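Local coordinates for protein tryptase inhibitor (Rhipicephalus appendiculatus, PDB 2UUY) that probably inhibits serine-type endopeptidases, here through a small disulfide-bridged domain that appears Kunitz-like, as in tick anticoagulant peptide, at residues 18-23 / 29-34. Numbering follows the deposited sequence.
Sequences RFTRYY and CKVYEG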
ATOM      1  N   ARG B  18       6.620  -1.665   0.328  1.00  6.49           N
ATOM      2  CA  ARG B  18       7.753  -2.596   0.349  1.00  7.08           C
ATOM      3  C   ARG B  18       8.770  -2.163  -0.688  1.00  6.85           C
ATOM      4  O   ARG B  18       8.841  -2.716  -1.780  1.00  7.74           O
ATOM      5  CB  ARG B  18       7.275  -4.040   0.135  1.00  7.48           C
ATOM      6  CG  ARG B  18       8.365  -5.075   0.416  1.00  9.84           C
ATOM      7  CD  ARG B  18       9.348  -5.353  -0.659  1.00 15.46           C
ATOM      8  NE  ARG B  18       8.707  -5.877  -1.872  1.00 16.16           N
ATOM      9  CZ  ARG B  18       8.510  -7.176  -2.153  1.00 16.83           C
ATOM     10  NH1 ARG B  18       8.878  -8.148  -1.325  1.00 21.00           N
ATOM     11  NH2 ARG B  18       7.926  -7.524  -3.282  1.00 15.62           N
ATOM     12  N   PHE B  19       9.534  -1.141  -0.348  1.00  7.00           N
ATOM     13  CA  PHE B  19      10.711  -0.778  -1.134  1.00  7.78           C
ATOM     14  C   PHE B  19      11.857  -1.730  -0.813  1.00  7.84           C
ATOM     15  O   PHE B  19      11.930  -2.267   0.281  1.00  9.80           O
ATOM     16  CB  PHE B  19      11.144   0.637  -0.807  1.00  7.98           C
ATOM     17  CG  PHE B  19      10.110   1.672  -1.059  1.00  8.54           C
ATOM     18  CD1 PHE B  19       9.627   1.876  -2.335  1.00  9.23           C
ATOM     19  CD2 PHE B  19       9.683   2.526  -0.056  1.00  9.49           C
ATOM     20  CE1 PHE B  19       8.686   2.855  -2.580  1.00  9.74           C
ATOM     21  CE2 PHE B  19       8.737   3.504  -0.297  1.00 11.22           C
ATOM     22  CZ  PHE B  19       8.248   3.666  -1.572  1.00 10.53           C
ATOM     23  N   THR B  20      12.753  -1.908  -1.781  1.00  7.74           N
ATOM     24  CA  THR B  20      13.983  -2.664  -1.590  1.00  8.22           C
ATOM     25  C   THR B  20      15.127  -1.671  -1.474  1.00  7.81           C
ATOM     26  O   THR B  20      15.393  -0.921  -2.408  1.00  8.94           O
ATOM     27  CB  THR B  20      14.228  -3.627  -2.766  1.00  9.65           C
ATOM     28  OG1 THR B  20      13.148  -4.555  -2.823  1.00 11.63           O
ATOM     29  CG2 THR B  20      15.552  -4.366  -2.599  1.00 11.59           C
ATOM     30  N   ARG B  21      15.775  -1.643  -0.314  1.00  8.51           N
ATOM     31  CA  ARG B  21      16.901  -0.724  -0.079  1.00  8.68           C
ATOM     32  C   ARG B  21      18.088  -1.499   0.430  1.00  9.19           C
ATOM     33  O   ARG B  21      17.948  -2.510   1.093  1.00 10.64           O
ATOM     34  CB  ARG B  21      16.538   0.319   0.976  1.00  9.72           C
ATOM     35  CG  ARG B  21      15.264   1.056   0.727  1.00 12.29           C
ATOM     36  CD  ARG B  21      15.298   1.867  -0.505  1.00 12.79           C
ATOM     37  NE  ARG B  21      16.270   2.941  -0.405  1.00 12.28           N
ATOM     38  CZ  ARG B  21      16.487   3.830  -1.347  1.00 12.94           C
ATOM     39  NH1 ARG B  21      15.843   3.743  -2.489  1.00 14.30           N
ATOM     40  NH2 ARG B  21      17.376   4.797  -1.150  1.00 14.69           N
ATOM     41  N   TYR B  22      19.284  -0.995   0.151  1.00  8.27           N
ATOM     42  CA  TYR B  22      20.517  -1.610   0.611  1.00  8.73           C
ATOM     43  C   TYR B  22      21.177  -0.676   1.602  1.00  8.80           C
ATOM     44  O   TYR B  22      21.399   0.480   1.300  1.00  9.38           O
ATOM     45  CB  TYR B  22      21.434  -1.890  -0.593  1.00  9.76           C
ATOM     46  CG  TYR B  22      20.791  -2.808  -1.606  1.00 11.09           C
ATOM     47  CD1 TYR B  22      20.839  -4.173  -1.446  1.00 13.34           C
ATOM     48  CD2 TYR B  22      20.089  -2.297  -2.681  1.00 11.15           C
ATOM     49  CE1 TYR B  22      20.218  -5.023  -2.352  1.00 15.10           C
ATOM     50  CE2 TYR B  22      19.509  -3.133  -3.590  1.00 12.11           C
ATOM     51  CZ  TYR B  22      19.552  -4.497  -3.396  1.00 14.42           C
ATOM     52  OH  TYR B  22      18.894  -5.317  -4.320  1.00 18.45           O
ATOM     53  N   TYR B  23      21.452  -1.188   2.801  1.00  8.43           N
ATOM     54  CA  TYR B  23      22.064  -0.405   3.867  1.00  8.41           C
ATOM     55  C   TYR B  23      23.365  -1.058   4.296  1.00  9.40           C
ATOM     56  O   TYR B  23      23.472  -2.275   4.419  1.00  9.01           O
ATOM     57  CB  TYR B  23      21.147  -0.359   5.087  1.00  9.10           C
ATOM     58  CG  TYR B  23      19.954   0.546   5.041  1.00  8.67           C
ATOM     59  CD1 TYR B  23      19.969   1.736   5.719  1.00  9.86           C
ATOM     60  CD2 TYR B  23      18.772   0.154   4.422  1.00  9.02           C
ATOM     61  CE1 TYR B  23      18.865   2.543   5.777  1.00 10.97           C
ATOM     62  CE2 TYR B  23      17.647   0.955   4.484  1.00  8.97           C
ATOM     63  CZ  TYR B  23      17.699   2.138   5.144  1.00  9.40           C
ATOM     64  OH  TYR B  23      16.550   2.901   5.220  1.00 10.96           O
ATOM     65  N   CYS B  29      26.827  -4.505   2.988  1.00 11.30           N
ATOM     66  CA  CYS B  29      25.494  -4.048   2.702  1.00 10.35           C
ATOM     67  C   CYS B  29      24.521  -5.204   2.711  1.00 11.77           C
ATOM     68  O   CYS B  29      24.803  -6.291   2.222  1.00 13.13           O
ATOM     69  CB  CYS B  29      25.462  -3.326   1.356  1.00 11.54           C
ATOM     70  SG  CYS B  29      26.329  -1.738   1.425  1.00 11.71           S
ATOM     71  N   LYS B  30      23.377  -4.937   3.332  1.00 10.65           N
ATOM     72  CA  LYS B  30      22.304  -5.895   3.458  1.00 12.32           C
ATOM     73  C   LYS B  30      21.029  -5.290   2.885  1.00 10.51           C
ATOM     74  O   LYS B  30      20.793  -4.103   2.988  1.00 10.22           O
ATOM     75  CB  LYS B  30      22.076  -6.254   4.930  1.00 13.09           C
ATOM     76  CG  LYS B  30      20.965  -7.276   5.170  1.00 18.22           C
ATOM     77  CD  LYS B  30      21.039  -7.940   6.510  1.00 19.68           C
ATOM     78  CE  LYS B  30      19.975  -8.998   6.635  1.00 23.23           C
ATOM     79  NZ  LYS B  30      20.242 -10.220   5.813  1.00 27.80           N
ATOM     80  N   VAL B  31      20.206  -6.154   2.309  1.00 10.53           N
ATOM     81  CA  VAL B  31      18.948  -5.732   1.759  0.50 10.85           C
ATOM     82  C   VAL B  31      17.886  -5.618   2.859  1.00 11.09           C
ATOM     83  O   VAL B  31      17.795  -6.459   3.770  1.00 12.54           O
ATOM     84  CB  VAL B  31      18.529  -6.668   0.606  0.50 10.75           C
ATOM     85  CG1 VAL B  31      17.986  -7.987   1.135  0.50 12.17           C
ATOM     86  CG2 VAL B  31      17.516  -5.963  -0.274  0.50 10.70           C
ATOM     87  N   TYR B  32      17.102  -4.559   2.757  1.00  9.73           N
ATOM     88  CA  TYR B  32      15.964  -4.309   3.639  1.00 10.22           C
ATOM     89  C   TYR B  32      14.747  -4.089   2.754  1.00 10.21           C
ATOM     90  O   TYR B  32      14.815  -3.400   1.746  1.00 11.83           O
ATOM     91  CB  TYR B  32      16.239  -3.100   4.544  1.00 10.53           C
ATOM     92  CG  TYR B  32      17.189  -3.485   5.641  1.00 10.41           C
ATOM     93  CD1 TYR B  32      16.717  -4.005   6.834  1.00 12.09           C
ATOM     94  CD2 TYR B  32      18.566  -3.429   5.456  1.00 11.27           C
ATOM     95  CE1 TYR B  32      17.584  -4.438   7.814  1.00 12.84           C
ATOM     96  CE2 TYR B  32      19.436  -3.852   6.418  1.00 11.92           C
ATOM     97  CZ  TYR B  32      18.942  -4.323   7.599  1.00 13.40           C
ATOM     98  OH  TYR B  32      19.829  -4.759   8.560  1.00 16.00           O
ATOM     99  N   GLU B  33      13.643  -4.725   3.122  1.00  9.50           N
ATOM    100  CA  GLU B  33      12.392  -4.663   2.360  1.00  9.70           C
ATOM    101  C   GLU B  33      11.301  -4.119   3.265  1.00  8.31           C
ATOM    102  O   GLU B  33      11.009  -4.730   4.317  1.00  9.42           O
ATOM    103  CB  GLU B  33      12.002  -6.052   1.905  1.00 11.04           C
ATOM    104  CG  GLU B  33      12.915  -6.696   0.894  1.00 15.37           C
ATOM    105  CD  GLU B  33      12.453  -8.120   0.670  1.00 21.59           C
ATOM    106  OE1 GLU B  33      11.576  -8.306  -0.172  1.00 22.83           O
ATOM    107  OE2 GLU B  33      12.867  -9.039   1.413  1.00 23.78           O
ATOM    108  N   GLY B  34      10.710  -2.987   2.899  1.00  7.87           N
ATOM    109  CA  GLY B  34       9.706  -2.367   3.749  1.00  8.38           C
ATOM    110  C   GLY B  34       9.683  -0.885   3.498  1.00  7.21           C
ATOM    111  O   GLY B  34      10.024  -0.412   2.414  1.00  8.03           O
TER
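C29 meets Y23 through its backbone: C29 CA lies 3.2 Å from the carbonyl oxygen Y23 O, in a CA-H...O contact, and the same oxygen accepts the N-H of K30. K30 and Y23 form the first hydrogen-bonded pair of this antiparallel ladder, joined in both directions. V31 comes next, opposite Y22 in a non-hydrogen-bonded pair, the two side chains lying side by side and pointing the same way. In the conformer modelled here, its CG2 branch, set anti to the backbone N, does the touching and lies 3.5 Å from Y22 CE1. Y32 turns to the other face and pairs with R21 through two backbone hydrogen bonds, Y32 N to R21 O at 2.8 Å and R21 N to Y32 O at 2.9 Å. Its ring meets that of Y23, with Y32 CD2 3.7 Å from Y23 CD2 and the planes 84° apart in an oblique aromatic pair; the hydroxyl continues to E9. E33 returns to the face of V31 and runs alongside R18, whose chain bends at chi2 and chi3 to bring NH1 within 2.9 Å of E33 OE1, a salt bridge with guanidinium and carboxylate planes 17° apart. R18 also reaches the chain of another protein, with NH2 bonded to its backbone and a cation-pi contact to an aromatic side chain. A leucine in place of R18 would probably leave the E33 carboxylate without its ion-pair mate and lose both the NH2 hydrogen bond and the cation-pi contact to the partner chain. G34 closes the ladder with F19; its backbone angles would jam a side chain against the preceding carbonyl. Together these strands form the twisted beta hairpin 19-25/28-34, consistent with a Kunitz-like domain, tied by the C29-C46 disulfide to helix 43-47, where Y22 packs on M43 and C46.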